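Local coordinates for genome polyprotein (Chicken sicinivirus JSY, PDB 6QWT) that catalyses RNA-templated synthesis of viral RNA through its C-terminal piece, the 3Dpol RNA-dependent RNA polymerase, which makes up this chain, at residues E93-T98 against D102-N107; R121-V126 against H133-L138; A144-P149 against I183-M188; Y204-G209 against L303-N308; G9-H14 against A110-C115. One frame throughout, in Å; residues are numbered along the deposited sequence.

Interactions 1, 2 and 3 form one continuous cluster and illustrate how short local contacts merge into one packed region of the polymerase. Interactions 1 and 2 have centres 13 Å apart and share packing around Phe124, where Ile104 CD1 lies 3.7 Å from Phe124 CZ. Interaction 3 uses the same helix 136-147 as interaction 2, and Ile184 of its second helix reaches both Ile95 and Phe124. Interaction 5 borders this cluster through Trp114, which packs on Leu123 and Leu138, and ties the N-terminal region to it. Interaction 4 stands apart, about 21 Å from interactions 1 and 3 between centres, in the palm beside the Tyr-Gly-Asp-Asp signature of the active site.

Interaction 1: residues E93-T98 against D102-N107; sequences EAINGT and DGIDMN
Ile104 N donates to Ile95 O, 3.0 Å away and nearly straight at 165°, so the chain that has just turned back after helix 91-96 is fastened to a carbonyl of the helix's last turn. Gly103 slides in beside this bond; having no side chain, it lets its CA lie against two carbonyl oxygens, 3.3 Å from Ile95 O and 3.5 Å from Asn96 O. Gly97 brings its CA within 3.7 Å of Gly103 N. Together these features make a helix end, with Gly97 as the first residue of positive phi, that runs into the short antiparallel two-strand hairpin 97-98/101-102, and the two glycines let the backbones meet almost bare. Beyond it, Ile104 supplies the apolar contact. Its CG1 lies between the backbone N and the carbonyl carbon (chi1 59°), which sets this branch 3.5 Å from Ile95 O, while CG2 faces Ala94 O at 3.7 Å. The tip, CD1, meets Ile95 CG2 more loosely at 4.3 Å; both isoleucines continue onto Phe124 and helix 180-189. On the more exposed flank a water donates to Thr98 O and, weakly, to Asp102 OD1. Asn96 turns its OD1 away, accepting from the backbone N of Tyr132, and the carbonyl of Asp102 receives a hydrogen bond from Arg187.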
# COMPACT_ATOMS: atom_id res chain seq x y z
N GLU A 93 20.68 2.04 12.23
CA GLU A 93 19.28 2.02 12.65
C GLU A 93 18.36 1.77 11.46
O GLU A 93 17.38 1.03 11.58
CB GLU A 93 18.92 3.34 13.34
CG GLU A 93 19.27 3.37 14.82
CD GLU A 93 19.09 4.75 15.43
OE1 GLU A 93 19.31 5.75 14.71
OE2 GLU A 93 18.75 4.83 16.63
N ALA A 94 18.65 2.39 10.31
CA ALA A 94 17.82 2.17 9.13
C ALA A 94 17.86 0.72 8.67
O ALA A 94 16.89 0.22 8.11
CB ALA A 94 18.26 3.11 8.00
N ILE A 95 18.97 0.03 8.92
CA ILE A 95 19.09 -1.37 8.51
C ILE A 95 18.44 -2.29 9.54
O ILE A 95 17.63 -3.15 9.19
CB ILE A 95 20.58 -1.73 8.29
CG1 ILE A 95 21.13 -1.00 7.06
CG2 ILE A 95 20.74 -3.24 8.16
CD1 ILE A 95 22.63 -1.07 6.94
N ASN A 96 18.78 -2.11 10.82
CA ASN A 96 18.39 -3.06 11.86
C ASN A 96 17.14 -2.65 12.63
O ASN A 96 16.52 -3.51 13.26
CB ASN A 96 19.55 -3.25 12.84
CG ASN A 96 20.77 -3.87 12.18
OD1 ASN A 96 20.80 -5.07 11.91
ND2 ASN A 96 21.77 -3.04 11.90
N GLY A 97 16.76 -1.38 12.61
CA GLY A 97 15.52 -0.95 13.23
C GLY A 97 15.76 -0.20 14.53
O GLY A 97 16.88 -0.06 15.03
N THR A 98 14.65 0.31 15.07
CA THR A 98 14.62 1.07 16.32
C THR A 98 13.46 0.55 17.16
O THR A 98 12.69 -0.30 16.68
CB THR A 98 14.48 2.57 16.05
OG1 THR A 98 13.12 2.87 15.70
CG2 THR A 98 15.41 3.04 14.94
N ASP A 102 10.71 -1.47 12.57
CA ASP A 102 11.41 -2.73 12.36
C ASP A 102 12.48 -2.58 11.29
O ASP A 102 12.43 -1.70 10.43
CB ASP A 102 10.42 -3.83 11.96
CG ASP A 102 9.88 -4.59 13.16
OD1 ASP A 102 10.70 -5.07 13.98
OD2 ASP A 102 8.65 -4.71 13.28
N GLY A 103 13.47 -3.46 11.36
CA GLY A 103 14.53 -3.49 10.37
C GLY A 103 14.02 -3.96 9.02
O GLY A 103 12.85 -4.31 8.83
N ILE A 104 14.94 -3.98 8.05
CA ILE A 104 14.57 -4.33 6.68
C ILE A 104 14.32 -5.83 6.58
O ILE A 104 14.84 -6.63 7.36
CB ILE A 104 15.66 -3.89 5.69
CG1 ILE A 104 17.00 -4.54 6.03
CG2 ILE A 104 15.79 -2.37 5.67
CD1 ILE A 104 18.07 -4.28 5.00
N ASP A 105 13.50 -6.20 5.60
CA ASP A 105 13.24 -7.61 5.30
C ASP A 105 14.39 -8.14 4.45
O ASP A 105 14.55 -7.75 3.29
CB ASP A 105 11.91 -7.75 4.57
CG ASP A 105 11.42 -9.18 4.51
OD1 ASP A 105 10.19 -9.39 4.53
OD2 ASP A 105 12.26 -10.10 4.45
N MET A 106 15.20 -9.03 5.04
CA MET A 106 16.35 -9.56 4.33
C MET A 106 15.97 -10.53 3.21
O MET A 106 16.84 -10.91 2.42
CB MET A 106 17.30 -10.25 5.31
CG MET A 106 18.77 -10.04 5.01
SD MET A 106 19.29 -8.31 5.04
CE MET A 106 18.91 -7.86 6.73
N ASN A 107 14.70 -10.94 3.13
CA ASN A 107 14.26 -11.88 2.11
C ASN A 107 13.71 -11.20 0.87
O ASN A 107 13.44 -11.89 -0.12
CB ASN A 107 13.21 -12.82 2.69
CG ASN A 107 13.79 -13.81 3.67
OD1 ASN A 107 14.87 -14.36 3.44
ND2 ASN A 107 13.09 -14.04 4.77
O HOH W 1 12.76 -3.22 15.99

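Interaction 2: residues R121-V126 against H133-L138; sequences RSLFDV and HPCPEL
Phe124 and Leu138 make the tight side of a contact in which the β-hairpin 124-126/132-134 leads into helix 136-147. Leu138 brings one branch, CD2, to the far end of the ring, 3.5 Å from Phe124 CZ, and the two side chains cross obliquely. With its CG anti to the backbone N (chi1 179°), Leu138 stretches back from the first turn of the helix toward the hairpin, and the same CD2 also touches Leu123 CB at 3.9 Å. Met106 packs from the other side of the ring, and Ile95 and Ile184 lie round its rim. The opposite face of the hairpin carries Asp125 and His133 and is far looser: Asp125 is exposed and its OD2 comes no nearer than 4.2 Å to Cys135 CA. His133 instead places the edge of its imidazole near Asp125 O, with NE2 bonded to Asp129. Between the two faces runs a backbone ladder. Asp125 and His133 are an antiparallel hydrogen-bonded pair, with Asp125 N to His133 O and His133 N to Asp125 O both 2.9 Å, and Cys135 N adds a bond to Leu123 O of the same length. Cys135 is also the N-cap, its SG accepting from Leu138 N at 3.5 Å. A residue bonded to the hairpin through its N and to the helix through its sulfur probably helps set how the helix starts relative to the strands.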
# COMPACT_ATOMS: atom_id res chain seq x y z
N ARG A 121 20.57 -10.64 1.54
CA ARG A 121 21.37 -11.10 2.67
C ARG A 121 22.87 -11.10 2.36
O ARG A 121 23.69 -10.89 3.26
CB ARG A 121 20.91 -12.50 3.09
CG ARG A 121 21.70 -13.11 4.24
CD ARG A 121 21.67 -12.24 5.49
NE ARG A 121 22.53 -12.75 6.55
CZ ARG A 121 23.82 -12.46 6.68
NH1 ARG A 121 24.40 -11.64 5.81
NH2 ARG A 121 24.52 -12.97 7.68
N SER A 122 23.24 -11.30 1.09
CA SER A 122 24.65 -11.37 0.73
C SER A 122 25.38 -10.06 0.94
O SER A 122 26.61 -10.08 1.11
CB SER A 122 24.79 -11.80 -0.73
OG SER A 122 24.26 -13.10 -0.94
N LEU A 123 24.68 -8.93 0.95
CA LEU A 123 25.31 -7.62 1.03
C LEU A 123 25.60 -7.17 2.46
O LEU A 123 26.10 -6.06 2.64
CB LEU A 123 24.44 -6.58 0.32
CG LEU A 123 24.11 -6.90 -1.14
CD1 LEU A 123 22.89 -6.12 -1.60
CD2 LEU A 123 25.31 -6.60 -2.02
N PHE A 124 25.29 -7.99 3.46
CA PHE A 124 25.46 -7.60 4.86
C PHE A 124 26.31 -8.62 5.60
O PHE A 124 26.26 -9.83 5.32
CB PHE A 124 24.11 -7.45 5.57
CG PHE A 124 23.20 -6.43 4.94
CD1 PHE A 124 23.25 -5.10 5.33
CD2 PHE A 124 22.30 -6.80 3.96
CE1 PHE A 124 22.42 -4.16 4.75
CE2 PHE A 124 21.46 -5.87 3.38
CZ PHE A 124 21.52 -4.55 3.77
N ASP A 125 27.08 -8.13 6.57
CA ASP A 125 27.84 -8.95 7.49
C ASP A 125 27.35 -8.71 8.91
O ASP A 125 27.07 -7.57 9.29
CB ASP A 125 29.34 -8.65 7.40
CG ASP A 125 29.85 -8.63 5.97
OD1 ASP A 125 29.58 -9.59 5.23
OD2 ASP A 125 30.52 -7.64 5.59
N VAL A 126 27.22 -9.78 9.68
CA VAL A 126 26.76 -9.67 11.06
C VAL A 126 27.95 -9.26 11.93
O VAL A 126 28.91 -10.02 12.08
CB VAL A 126 26.14 -10.98 11.56
CG1 VAL A 126 25.72 -10.86 13.01
CG2 VAL A 126 24.96 -11.36 10.68
N HIS A 133 25.69 -5.06 9.19
CA HIS A 133 26.47 -3.97 8.64
C HIS A 133 26.57 -4.12 7.13
O HIS A 133 26.70 -5.24 6.63
CB HIS A 133 27.88 -3.94 9.25
CG HIS A 133 27.91 -3.69 10.72
ND1 HIS A 133 28.51 -2.58 11.28
CD2 HIS A 133 27.41 -4.40 11.76
CE1 HIS A 133 28.37 -2.62 12.59
NE2 HIS A 133 27.71 -3.72 12.91
N PRO A 134 26.51 -3.02 6.38
CA PRO A 134 26.65 -3.13 4.93
C PRO A 134 28.08 -3.46 4.53
O PRO A 134 29.04 -3.02 5.17
CB PRO A 134 26.24 -1.73 4.43
CG PRO A 134 26.59 -0.83 5.57
CD PRO A 134 26.32 -1.63 6.83
N CYS A 135 28.21 -4.27 3.47
CA CYS A 135 29.52 -4.52 2.90
C CYS A 135 30.08 -3.21 2.34
O CYS A 135 29.33 -2.27 2.07
CB CYS A 135 29.43 -5.59 1.81
SG CYS A 135 28.40 -5.15 0.40
N PRO A 136 31.41 -3.13 2.17
CA PRO A 136 32.00 -1.86 1.69
C PRO A 136 31.39 -1.33 0.41
O PRO A 136 31.40 -0.11 0.18
CB PRO A 136 33.48 -2.23 1.51
CG PRO A 136 33.71 -3.32 2.49
CD PRO A 136 32.44 -4.12 2.51
N GLU A 137 30.84 -2.20 -0.44
CA GLU A 137 30.25 -1.74 -1.69
C GLU A 137 28.84 -1.20 -1.49
O GLU A 137 28.46 -0.21 -2.13
CB GLU A 137 30.25 -2.88 -2.72
CG GLU A 137 31.61 -3.15 -3.33
CD GLU A 137 32.37 -4.24 -2.59
OE1 GLU A 137 31.76 -5.26 -2.23
OE2 GLU A 137 33.59 -4.06 -2.37
N LEU A 138 28.05 -1.83 -0.61
CA LEU A 138 26.72 -1.31 -0.33
C LEU A 138 26.80 0.02 0.42
O LEU A 138 26.06 0.96 0.10
CB LEU A 138 25.91 -2.33 0.47
CG LEU A 138 24.49 -1.87 0.83
CD1 LEU A 138 23.73 -1.40 -0.41
CD2 LEU A 138 23.73 -2.97 1.54

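Interaction 3: residues A144-P149 against I183-M188; sequences ACLHNP and IIAGRM
Two helices of the RNA-dependent RNA polymerase domain, 136-147 and 180-189, meet here where the first is about to end, and Leu146 of one faces Ala185 and Met188 of the other. The backbones approach closely, with the CA atoms of Leu146 and Ala185 6.0 Å apart, because the residue opposite the leucine is only an alanine. Ala185 CB points toward the other helix and receives two neighbours from consecutive positions: Leu146 CD2 at 3.7 Å and Cys145 SG at 4.0 Å. The methyl is therefore covered from two directions by a branch and a sulfur. Leu146 divides its work between its two methyls. Its CG lies beside the backbone N (chi1 -71°), and from there CD2 goes to the alanine while CD1 goes one turn further along the second helix, to Met188 CE at 3.7 Å. The methionine is extended at chi2 and then bent at chi3 (70°), which carries CE round to the leucine; the two side chains cross at about a right angle, with Met188 SD 4.1 Å from Leu146 CD1. All four touching residues are buried, and the contact between the segments is entirely apolar. Ile142 of helix 136-147 extends the helix pair by packing on Ile184 and Met188, while Met91, Ala94 and Ile95 reach the same two residues from helix 91-96. This is close helix-helix packing over an alanine, joining helices 136-147 and 180-189 within the polymerase domain.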
# COMPACT_ATOMS: atom_id res chain seq x y z
N ALA A 144 26.54 7.43 -1.78
CA ALA A 144 26.36 8.13 -3.05
C ALA A 144 24.90 8.47 -3.30
O ALA A 144 24.61 9.49 -3.94
CB ALA A 144 26.90 7.27 -4.19
N CYS A 145 23.98 7.64 -2.83
CA CYS A 145 22.56 7.93 -3.00
C CYS A 145 22.13 9.13 -2.16
O CYS A 145 21.27 9.90 -2.58
CB CYS A 145 21.72 6.70 -2.63
SG CYS A 145 19.98 6.86 -3.06
N LEU A 146 22.73 9.30 -0.98
CA LEU A 146 22.39 10.44 -0.14
C LEU A 146 22.82 11.76 -0.76
O LEU A 146 22.20 12.80 -0.50
CB LEU A 146 23.02 10.27 1.24
CG LEU A 146 22.40 9.18 2.12
CD1 LEU A 146 23.28 8.92 3.33
CD2 LEU A 146 20.99 9.58 2.54
N HIS A 147 23.86 11.74 -1.60
CA HIS A 147 24.32 12.95 -2.27
C HIS A 147 23.72 13.12 -3.66
O HIS A 147 23.68 14.25 -4.17
CB HIS A 147 25.84 12.94 -2.37
CG HIS A 147 26.53 13.13 -1.05
ND1 HIS A 147 26.93 12.07 -0.26
CD2 HIS A 147 26.88 14.25 -0.38
CE1 HIS A 147 27.50 12.53 0.84
NE2 HIS A 147 27.48 13.85 0.79
N ASN A 148 23.24 12.04 -4.27
CA ASN A 148 22.66 12.08 -5.60
C ASN A 148 21.74 10.87 -5.77
O ASN A 148 22.19 9.81 -6.21
CB ASN A 148 23.76 12.09 -6.67
CG ASN A 148 23.21 11.98 -8.08
OD1 ASN A 148 22.17 12.55 -8.40
ND2 ASN A 148 23.91 11.24 -8.93
N PRO A 149 20.46 10.99 -5.42
CA PRO A 149 19.57 9.83 -5.48
C PRO A 149 19.23 9.42 -6.91
O PRO A 149 18.14 9.70 -7.41
CB PRO A 149 18.32 10.30 -4.72
CG PRO A 149 18.33 11.79 -4.87
CD PRO A 149 19.77 12.20 -4.92
N ILE A 183 16.70 2.28 -0.66
CA ILE A 183 15.77 2.07 0.45
C ILE A 183 16.41 2.47 1.77
O ILE A 183 15.78 3.13 2.61
CB ILE A 183 15.29 0.60 0.46
CG1 ILE A 183 14.13 0.43 -0.52
CG2 ILE A 183 14.88 0.17 1.86
CD1 ILE A 183 14.05 -0.95 -1.12
N ILE A 184 17.68 2.10 1.97
CA ILE A 184 18.36 2.43 3.22
C ILE A 184 18.57 3.94 3.33
O ILE A 184 18.40 4.53 4.40
CB ILE A 184 19.68 1.65 3.33
CG1 ILE A 184 19.39 0.15 3.45
CG2 ILE A 184 20.48 2.12 4.52
CD1 ILE A 184 20.63 -0.71 3.37
N ALA A 185 18.94 4.59 2.22
CA ALA A 185 19.05 6.05 2.23
C ALA A 185 17.71 6.70 2.54
O ALA A 185 17.65 7.69 3.27
CB ALA A 185 19.60 6.54 0.89
N GLY A 186 16.63 6.16 1.99
CA GLY A 186 15.31 6.71 2.27
C GLY A 186 14.89 6.50 3.72
O GLY A 186 14.28 7.38 4.33
N ARG A 187 15.20 5.33 4.28
CA ARG A 187 14.92 5.09 5.69
C ARG A 187 15.80 5.94 6.59
O ARG A 187 15.45 6.16 7.75
CB ARG A 187 15.09 3.61 6.02
CG ARG A 187 14.14 2.69 5.29
CD ARG A 187 14.43 1.22 5.60
NE ARG A 187 13.32 0.62 6.33
CZ ARG A 187 13.42 0.15 7.58
NH1 ARG A 187 14.57 0.22 8.23
NH2 ARG A 187 12.36 -0.38 8.17
N MET A 188 16.94 6.41 6.09
CA MET A 188 17.74 7.34 6.88
C MET A 188 17.10 8.72 6.89
O MET A 188 16.86 9.29 7.96
CB MET A 188 19.17 7.40 6.33
CG MET A 188 19.99 6.15 6.63
SD MET A 188 21.58 6.15 5.78
CE MET A 188 22.45 7.45 6.66

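Interaction 4: residues Y204-G209 against L303-N308; sequences YGSAVG and LNSMVN
Ser305 meets Ser206 and Val208, carrying nearly the whole helix side of the contact between helix 298-316 and the loop that leads to helix 212-222. Following the helix in order, Ser305 is the first residue to touch, and it points toward the loop. Its CB lies 3.7 Å from Ser206 CB, and its OG is 3.2 Å from Ser206 OG, at most a weak hydrogen bond that the geometry does not settle. Ser206 reaches it with OG set beside its own carbonyl carbon, opposite the backbone N (chi1 171°), which brings the two hydroxyls alongside each other. Beside it, Val208 presents one branch, CG2, at 3.5 Å from Ser305 OG; its methyls also rest on Ser301 and Ile302 in the preceding turn of the helix. Further on, Met306 packs on Tyr77 and Phe78, and Val307 on helix 243-256. Asn308 closes the segment by donating from ND2 to the carbonyl of Gly333, the glycine of the Tyr-Gly-Asp-Asp signature of motif C, while Gly205 O of the loop accepts from Asn309 ND2, one residue beyond the segment. The helix is the one that follows the glycine-rich loop of motif B in picornaviral polymerases; it meets the 204-209 loop through Ser305 and the Tyr-Gly-Asp-Asp turn through Asn308. Ser305 OG, bonded to Ser301 O within the helix, keeps its stronger polar tie there; the serine pair adds at most a slight polar link within a buried contact.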
# COMPACT_ATOMS: atom_id res chain seq x y z
N TYR A 204 -2.33 11.43 11.81
CA TYR A 204 -1.84 12.04 10.57
C TYR A 204 -2.62 11.55 9.35
O TYR A 204 -2.11 11.57 8.23
CB TYR A 204 -0.34 11.80 10.39
CG TYR A 204 0.45 12.02 11.66
CD1 TYR A 204 0.50 13.28 12.25
CD2 TYR A 204 1.13 10.98 12.27
CE1 TYR A 204 1.22 13.49 13.41
CE2 TYR A 204 1.85 11.18 13.43
CZ TYR A 204 1.89 12.44 14.00
OH TYR A 204 2.61 12.64 15.16
N GLY A 205 -3.86 11.12 9.56
CA GLY A 205 -4.69 10.67 8.46
C GLY A 205 -4.20 9.44 7.76
O GLY A 205 -4.61 9.17 6.62
N SER A 206 -3.33 8.65 8.40
CA SER A 206 -2.71 7.50 7.77
C SER A 206 -2.92 6.25 8.61
O SER A 206 -2.74 6.27 9.83
CB SER A 206 -1.21 7.72 7.56
OG SER A 206 -0.58 6.53 7.13
N ALA A 207 -3.30 5.16 7.94
CA ALA A 207 -3.46 3.86 8.58
C ALA A 207 -2.27 2.94 8.33
O ALA A 207 -2.32 1.77 8.72
CB ALA A 207 -4.75 3.19 8.09
N VAL A 208 -1.21 3.44 7.70
CA VAL A 208 -0.04 2.61 7.41
C VAL A 208 0.59 2.15 8.71
O VAL A 208 0.79 2.93 9.65
CB VAL A 208 0.96 3.39 6.54
CG1 VAL A 208 2.25 2.60 6.37
CG2 VAL A 208 0.33 3.71 5.19
N GLY A 209 0.93 0.86 8.77
CA GLY A 209 1.46 0.25 9.97
C GLY A 209 0.41 -0.30 10.91
O GLY A 209 0.76 -0.75 12.01
N LEU A 303 4.15 8.31 2.25
CA LEU A 303 4.03 9.52 1.44
C LEU A 303 2.76 9.51 0.59
O LEU A 303 2.18 10.57 0.34
CB LEU A 303 5.27 9.68 0.56
CG LEU A 303 6.60 9.66 1.32
CD1 LEU A 303 7.78 9.82 0.37
CD2 LEU A 303 6.62 10.74 2.39
N ASN A 304 2.32 8.33 0.15
CA ASN A 304 1.05 8.24 -0.58
C ASN A 304 -0.12 8.64 0.31
O ASN A 304 -1.05 9.31 -0.15
CB ASN A 304 0.84 6.83 -1.12
CG ASN A 304 1.32 6.67 -2.55
OD1 ASN A 304 2.33 7.25 -2.94
ND2 ASN A 304 0.59 5.89 -3.33
N SER A 305 -0.09 8.23 1.58
CA SER A 305 -1.12 8.64 2.53
C SER A 305 -1.19 10.16 2.62
O SER A 305 -2.28 10.74 2.57
CB SER A 305 -0.84 8.05 3.91
OG SER A 305 -1.04 6.65 3.93
N MET A 306 -0.04 10.80 2.78
CA MET A 306 -0.01 12.26 2.84
C MET A 306 -0.55 12.86 1.55
O MET A 306 -1.36 13.79 1.58
CB MET A 306 1.40 12.74 3.14
CG MET A 306 1.96 12.13 4.42
SD MET A 306 3.63 12.65 4.86
CE MET A 306 3.45 14.40 4.88
N VAL A 307 -0.13 12.32 0.39
CA VAL A 307 -0.66 12.79 -0.89
C VAL A 307 -2.18 12.67 -0.92
O VAL A 307 -2.89 13.60 -1.32
CB VAL A 307 -0.02 12.00 -2.05
CG1 VAL A 307 -0.81 12.21 -3.34
CG2 VAL A 307 1.43 12.39 -2.23
N ASN A 308 -2.69 11.52 -0.49
CA ASN A 308 -4.14 11.31 -0.49
C ASN A 308 -4.84 12.30 0.43
O ASN A 308 -5.87 12.88 0.06
CB ASN A 308 -4.43 9.87 -0.07
CG ASN A 308 -5.70 9.34 -0.68
OD1 ASN A 308 -6.58 10.11 -1.09
ND2 ASN A 308 -5.80 8.02 -0.79

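Interaction 5: residues G9-H14 against A110-C115; sequences GGPPPH and AGYPWC
The backbone of the N-terminal loop 9-14 curves round Tyr112 of the 110-115 loop, with the CA atoms of Gly10 and Pro113 7.8 Å apart near one end and those of Pro13 and Tyr112 8.2 Å apart near the other; one long side chain, Tyr112, spans that space. Tyr112 OH donates to Pro11 O over 2.6 Å, but from above the carbonyl plane, 42° out of it, and hence not along a lone pair. The carbonyl oxygen lies at the edge of the ring in its plane, 3.1 Å from Tyr112 CE1. The hydroxyl also lies close against the Gly10 carbonyl carbon, with Gly10 C 3.0 Å from Tyr112 OH. Gly10 has phi 148°, and with no side chain it lets the hydroxyl come that near. Proline rings frame the phenol: Pro13 CD comes to 4.1 Å of Tyr112 CE1 and its ring crosses the tyrosine at about a right angle, while Pro11 CD lies 3.6 Å from Tyr112 OH. Within the 110-115 loop, Pro113, which follows a cis peptide bond, puts its CB 3.7 Å above one face of the ring, offset toward the rim. Next to it Trp114 holds the loop against helix 136-147 and His181. Since Tyr112 is buried while much of the 9-14 loop is exposed, the contact implies that a proline-rich loop is held here by one phenol bond and the packing round it.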
# COMPACT_ATOMS: atom_id res chain seq x y z
N GLY A 9 20.78 1.49 -17.71
CA GLY A 9 21.70 1.46 -16.59
C GLY A 9 22.59 0.24 -16.53
O GLY A 9 23.39 0.09 -15.60
N GLY A 10 22.46 -0.65 -17.51
CA GLY A 10 23.25 -1.86 -17.56
C GLY A 10 22.49 -3.00 -18.20
O GLY A 10 21.58 -2.80 -19.01
N PRO A 11 22.85 -4.23 -17.85
CA PRO A 11 22.13 -5.40 -18.37
C PRO A 11 20.69 -5.39 -17.90
O PRO A 11 20.42 -5.12 -16.71
CB PRO A 11 22.90 -6.59 -17.80
CG PRO A 11 24.24 -6.04 -17.39
CD PRO A 11 23.97 -4.63 -16.97
N PRO A 12 19.73 -5.67 -18.78
CA PRO A 12 18.32 -5.61 -18.39
C PRO A 12 17.92 -6.82 -17.58
O PRO A 12 18.47 -7.92 -17.77
CB PRO A 12 17.59 -5.56 -19.74
CG PRO A 12 18.50 -6.28 -20.67
CD PRO A 12 19.90 -5.98 -20.21
N PRO A 13 16.98 -6.67 -16.65
CA PRO A 13 16.44 -7.82 -15.93
C PRO A 13 15.35 -8.51 -16.74
O PRO A 13 14.90 -8.02 -17.78
CB PRO A 13 15.88 -7.20 -14.65
CG PRO A 13 15.48 -5.83 -15.06
CD PRO A 13 16.46 -5.39 -16.12
N HIS A 14 14.91 -9.66 -16.23
CA HIS A 14 13.89 -10.46 -16.89
C HIS A 14 12.55 -10.31 -16.18
O HIS A 14 12.48 -10.37 -14.95
CB HIS A 14 14.29 -11.94 -16.93
CG HIS A 14 13.21 -12.84 -17.44
ND1 HIS A 14 12.70 -12.74 -18.72
CD2 HIS A 14 12.54 -13.86 -16.84
CE1 HIS A 14 11.76 -13.66 -18.89
NE2 HIS A 14 11.65 -14.35 -17.77
N ALA A 110 16.96 -7.40 -3.72
CA ALA A 110 17.95 -6.35 -3.53
C ALA A 110 17.82 -5.22 -4.55
O ALA A 110 18.45 -4.17 -4.37
CB ALA A 110 19.36 -6.94 -3.59
N GLY A 111 17.02 -5.41 -5.59
CA GLY A 111 16.81 -4.37 -6.58
C GLY A 111 17.97 -4.22 -7.54
O GLY A 111 19.02 -4.87 -7.42
N TYR A 112 17.78 -3.34 -8.52
CA TYR A 112 18.75 -3.12 -9.58
C TYR A 112 19.88 -2.21 -9.09
O TYR A 112 19.63 -1.19 -8.45
CB TYR A 112 18.08 -2.50 -10.80
CG TYR A 112 18.89 -2.63 -12.05
CD1 TYR A 112 18.86 -3.79 -12.81
CD2 TYR A 112 19.72 -1.59 -12.48
CE1 TYR A 112 19.62 -3.92 -13.95
CE2 TYR A 112 20.48 -1.71 -13.62
CZ TYR A 112 20.42 -2.88 -14.35
OH TYR A 112 21.17 -3.00 -15.49
N PRO A 113 21.15 -2.54 -9.41
CA PRO A 113 21.56 -3.70 -10.21
C PRO A 113 21.92 -4.94 -9.40
O PRO A 113 22.33 -5.94 -9.99
CB PRO A 113 22.80 -3.17 -10.94
CG PRO A 113 23.43 -2.26 -9.93
CD PRO A 113 22.29 -1.65 -9.12
N TRP A 114 21.76 -4.88 -8.07
CA TRP A 114 22.16 -6.00 -7.23
C TRP A 114 21.39 -7.27 -7.59
O TRP A 114 21.98 -8.36 -7.66
CB TRP A 114 21.93 -5.66 -5.75
CG TRP A 114 22.34 -4.28 -5.36
CD1 TRP A 114 21.54 -3.17 -5.29
CD2 TRP A 114 23.65 -3.85 -4.95
NE1 TRP A 114 22.27 -2.08 -4.88
CE2 TRP A 114 23.57 -2.47 -4.66
CE3 TRP A 114 24.88 -4.50 -4.80
CZ2 TRP A 114 24.67 -1.73 -4.24
CZ3 TRP A 114 25.97 -3.76 -4.38
CH2 TRP A 114 25.86 -2.39 -4.11
N CYS A 115 20.09 -7.15 -7.84
CA CYS A 115 19.21 -8.30 -8.07
C CYS A 115 19.58 -9.07 -9.33
O CYS A 115 18.88 -10.01 -9.72
CB CYS A 115 17.76 -7.84 -8.15
SG CYS A 115 17.44 -6.86 -9.63